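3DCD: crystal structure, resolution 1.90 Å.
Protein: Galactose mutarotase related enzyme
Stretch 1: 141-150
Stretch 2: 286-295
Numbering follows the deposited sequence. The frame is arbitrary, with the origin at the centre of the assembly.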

# COMPACT_ATOMS: atom_id res chain seq x y z
N GLY A 141 -4.82 1.35 -3.51
CA GLY A 141 -3.52 1.59 -2.92
C GLY A 141 -2.89 0.30 -2.41
O GLY A 141 -3.57 -0.69 -2.19
N GLY A 142 -1.57 0.33 -2.26
CA GLY A 142 -0.82 -0.75 -1.61
C GLY A 142 -0.47 -0.35 -0.18
O GLY A 142 -0.57 0.83 0.19
N HIS A 143 -0.07 -1.33 0.63
CA HIS A 143 0.16 -1.11 2.07
C HIS A 143 1.19 -2.14 2.60
O HIS A 143 1.00 -2.69 3.69
CB HIS A 143 -1.21 -1.25 2.77
CG HIS A 143 -1.31 -0.65 4.15
ND1 HIS A 143 -0.45 -0.98 5.17
CD2 HIS A 143 -2.24 0.17 4.69
CE1 HIS A 143 -0.81 -0.33 6.27
NE2 HIS A 143 -1.91 0.35 6.01
N PRO A 144 2.29 -2.40 1.85
CA PRO A 144 3.22 -3.43 2.34
C PRO A 144 3.89 -3.03 3.67
O PRO A 144 4.32 -1.89 3.80
CB PRO A 144 4.28 -3.50 1.24
CG PRO A 144 4.18 -2.19 0.51
CD PRO A 144 2.74 -1.82 0.57
N GLY A 145 3.96 -3.95 4.64
CA GLY A 145 4.76 -3.74 5.85
C GLY A 145 6.10 -4.45 5.74
O GLY A 145 6.13 -5.64 5.44
N PHE A 146 7.19 -3.71 5.96
CA PHE A 146 8.56 -4.24 5.86
C PHE A 146 9.23 -4.32 7.21
O PHE A 146 9.27 -3.31 7.93
CB PHE A 146 9.43 -3.34 4.98
CG PHE A 146 8.85 -3.11 3.62
CD1 PHE A 146 8.44 -1.84 3.24
CD2 PHE A 146 8.69 -4.17 2.73
CE1 PHE A 146 7.88 -1.62 1.97
CE2 PHE A 146 8.14 -3.97 1.46
CZ PHE A 146 7.74 -2.68 1.08
N ASN A 147 9.79 -5.49 7.53
CA ASN A 147 10.61 -5.66 8.74
C ASN A 147 11.81 -4.71 8.78
O ASN A 147 12.41 -4.44 7.74
CB ASN A 147 11.19 -7.08 8.82
CG ASN A 147 10.15 -8.14 9.09
OD1 ASN A 147 10.28 -9.27 8.62
ND2 ASN A 147 9.14 -7.81 9.88
N LEU A 148 12.16 -4.23 9.97
CA LEU A 148 13.46 -3.62 10.20
C LEU A 148 14.27 -4.69 10.92
O LEU A 148 13.95 -5.03 12.06
CB LEU A 148 13.34 -2.36 11.07
CG LEU A 148 12.24 -1.38 10.69
CD1 LEU A 148 12.18 -0.25 11.69
CD2 LEU A 148 12.45 -0.81 9.28
N PRO A 149 15.29 -5.26 10.25
CA PRO A 149 16.05 -6.34 10.90
C PRO A 149 16.86 -5.84 12.10
O PRO A 149 17.47 -4.77 12.04
CB PRO A 149 16.98 -6.85 9.80
CG PRO A 149 17.02 -5.76 8.78
CD PRO A 149 15.78 -4.94 8.90
N THR A 150 16.83 -6.59 13.19
CA THR A 150 17.55 -6.21 14.39
C THR A 150 18.25 -7.44 15.00
O THR A 150 18.38 -7.54 16.22
CB THR A 150 16.62 -5.58 15.44
OG1 THR A 150 15.65 -6.56 15.84
CG2 THR A 150 15.92 -4.33 14.89
N GLY A 286 0.09 0.76 -10.26
CA GLY A 286 0.88 -0.22 -9.55
C GLY A 286 2.19 0.36 -9.13
O GLY A 286 2.51 1.54 -9.41
N PHE A 287 2.97 -0.48 -8.44
CA PHE A 287 4.27 -0.06 -7.93
C PHE A 287 5.21 -1.26 -7.87
O PHE A 287 4.77 -2.39 -8.05
CB PHE A 287 4.11 0.60 -6.56
CG PHE A 287 3.48 -0.28 -5.50
CD1 PHE A 287 2.09 -0.42 -5.43
CD2 PHE A 287 4.28 -0.97 -4.59
CE1 PHE A 287 1.50 -1.22 -4.46
CE2 PHE A 287 3.70 -1.77 -3.60
CZ PHE A 287 2.32 -1.90 -3.54
N SER A 288 6.49 -0.99 -7.64
CA SER A 288 7.50 -2.03 -7.68
C SER A 288 8.39 -1.97 -6.45
O SER A 288 8.66 -0.89 -5.94
CB SER A 288 8.36 -1.90 -8.93
OG SER A 288 7.53 -1.95 -10.07
N MSE A 289 8.84 -3.14 -5.99
CA MSE A 289 9.63 -3.21 -4.77
C MSE A 289 10.88 -4.01 -5.09
O MSE A 289 10.78 -5.07 -5.70
CB MSE A 289 8.85 -3.92 -3.67
CG MSE A 289 7.64 -3.14 -3.11
SE MSE A 289 6.34 -4.32 -2.23
CE MSE A 289 5.60 -5.14 -3.87
N THR A 290 12.04 -3.52 -4.66
CA THR A 290 13.27 -4.33 -4.70
C THR A 290 13.77 -4.57 -3.27
O THR A 290 13.61 -3.71 -2.40
CB THR A 290 14.38 -3.69 -5.55
OG1 THR A 290 14.84 -2.49 -4.92
CG2 THR A 290 13.85 -3.34 -6.94
N TYR A 291 14.37 -5.73 -3.05
CA TYR A 291 14.82 -6.12 -1.72
C TYR A 291 16.29 -6.48 -1.70
O TYR A 291 16.77 -7.21 -2.57
CB TYR A 291 14.02 -7.33 -1.25
CG TYR A 291 12.53 -7.20 -1.47
CD1 TYR A 291 11.70 -6.67 -0.48
CD2 TYR A 291 11.95 -7.61 -2.66
CE1 TYR A 291 10.31 -6.54 -0.68
CE2 TYR A 291 10.56 -7.49 -2.87
CZ TYR A 291 9.76 -6.96 -1.87
OH TYR A 291 8.41 -6.86 -2.09
N HIS A 292 16.99 -6.00 -0.68
CA HIS A 292 18.38 -6.39 -0.43
C HIS A 292 18.57 -6.70 1.05
O HIS A 292 18.15 -5.92 1.92
CB HIS A 292 19.38 -5.33 -0.89
CG HIS A 292 20.77 -5.87 -1.04
ND1 HIS A 292 21.55 -6.23 0.05
CD2 HIS A 292 21.51 -6.13 -2.14
CE1 HIS A 292 22.71 -6.68 -0.39
NE2 HIS A 292 22.72 -6.63 -1.71
N SER A 293 19.18 -7.87 1.31
CA SER A 293 19.45 -8.35 2.65
C SER A 293 20.48 -7.51 3.40
O SER A 293 21.20 -6.71 2.82
CB SER A 293 19.94 -9.80 2.58
OG SER A 293 18.93 -10.64 2.00
N THR A 294 20.61 -7.76 4.69
CA THR A 294 21.65 -7.11 5.48
C THR A 294 23.05 -7.48 4.96
O THR A 294 24.01 -6.76 5.19
CB THR A 294 21.55 -7.50 6.95
OG1 THR A 294 21.77 -8.92 7.06
CG2 THR A 294 20.17 -7.14 7.50
N THR A 295 23.15 -8.64 4.30
CA THR A 295 24.41 -9.13 3.73
C THR A 295 24.29 -9.30 2.21
O THR A 295 23.20 -9.05 1.67
CB THR A 295 24.86 -10.45 4.39
OG1 THR A 295 23.82 -11.43 4.23
CG2 THR A 295 25.14 -10.22 5.89

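The two stretches run in nearly the same direction, 3° apart end to end. No hydrogen bond joins them. Their CA atoms lie about 8 to 10 Å apart at the paired positions, so the contact is made by side chains, with Gly-142 the one backbone participant. It buries 264 Å² in all.

Gly-286 opens stretch 2 without touching stretch 1. Its backbone angles by themselves call for glycine, since a CB would jam against the preceding carbonyl O.

Phe-287 points toward stretch 1 with chi1 in p. Its CE1 lies 3.7 Å from Gly-142 CA. A CB on Gly-142 would fall 2.3 Å from Phe-287 CE1, a clash, so the bare glycine leaves room for the ring. Phe-287 CZ also packs against Pro-144, 4.1 Å from its CD.

Ser-288 is out of reach, and its OG is hydrogen-bonded elsewhere in the structure.

Met-289, modelled as selenomethionine, points toward stretch 1. Its SE meets two residues: Pro-144 CG at 4.1 Å and Phe-146 CZ at 4.0 Å. The selenium approaches the Phe-146 ring at its edge, near the ring plane, 86° off the normal.

Thr-290 is out of reach, in keeping with the alternation of a strand.

The CA-to-CB bond of Tyr-291 points sideways, but the ring end comes nearer. Tyr-291 CE1 lies 4.0 Å from Phe-146 CE2. Phe-146 thus touches both Met-289 and Tyr-291.

His-292 makes no contact across. Its ND1 donates a hydrogen bond to Ser-293 O at 2.8 Å. Ser-293 points away from stretch 1.

Thr-294 lies beyond the strand and points toward stretch 1. Its CG2 packs 3.7 Å from Pro-149 CG, while its OG1 is hydrogen-bonded elsewhere in the structure. Thr-295 is exposed and out of reach.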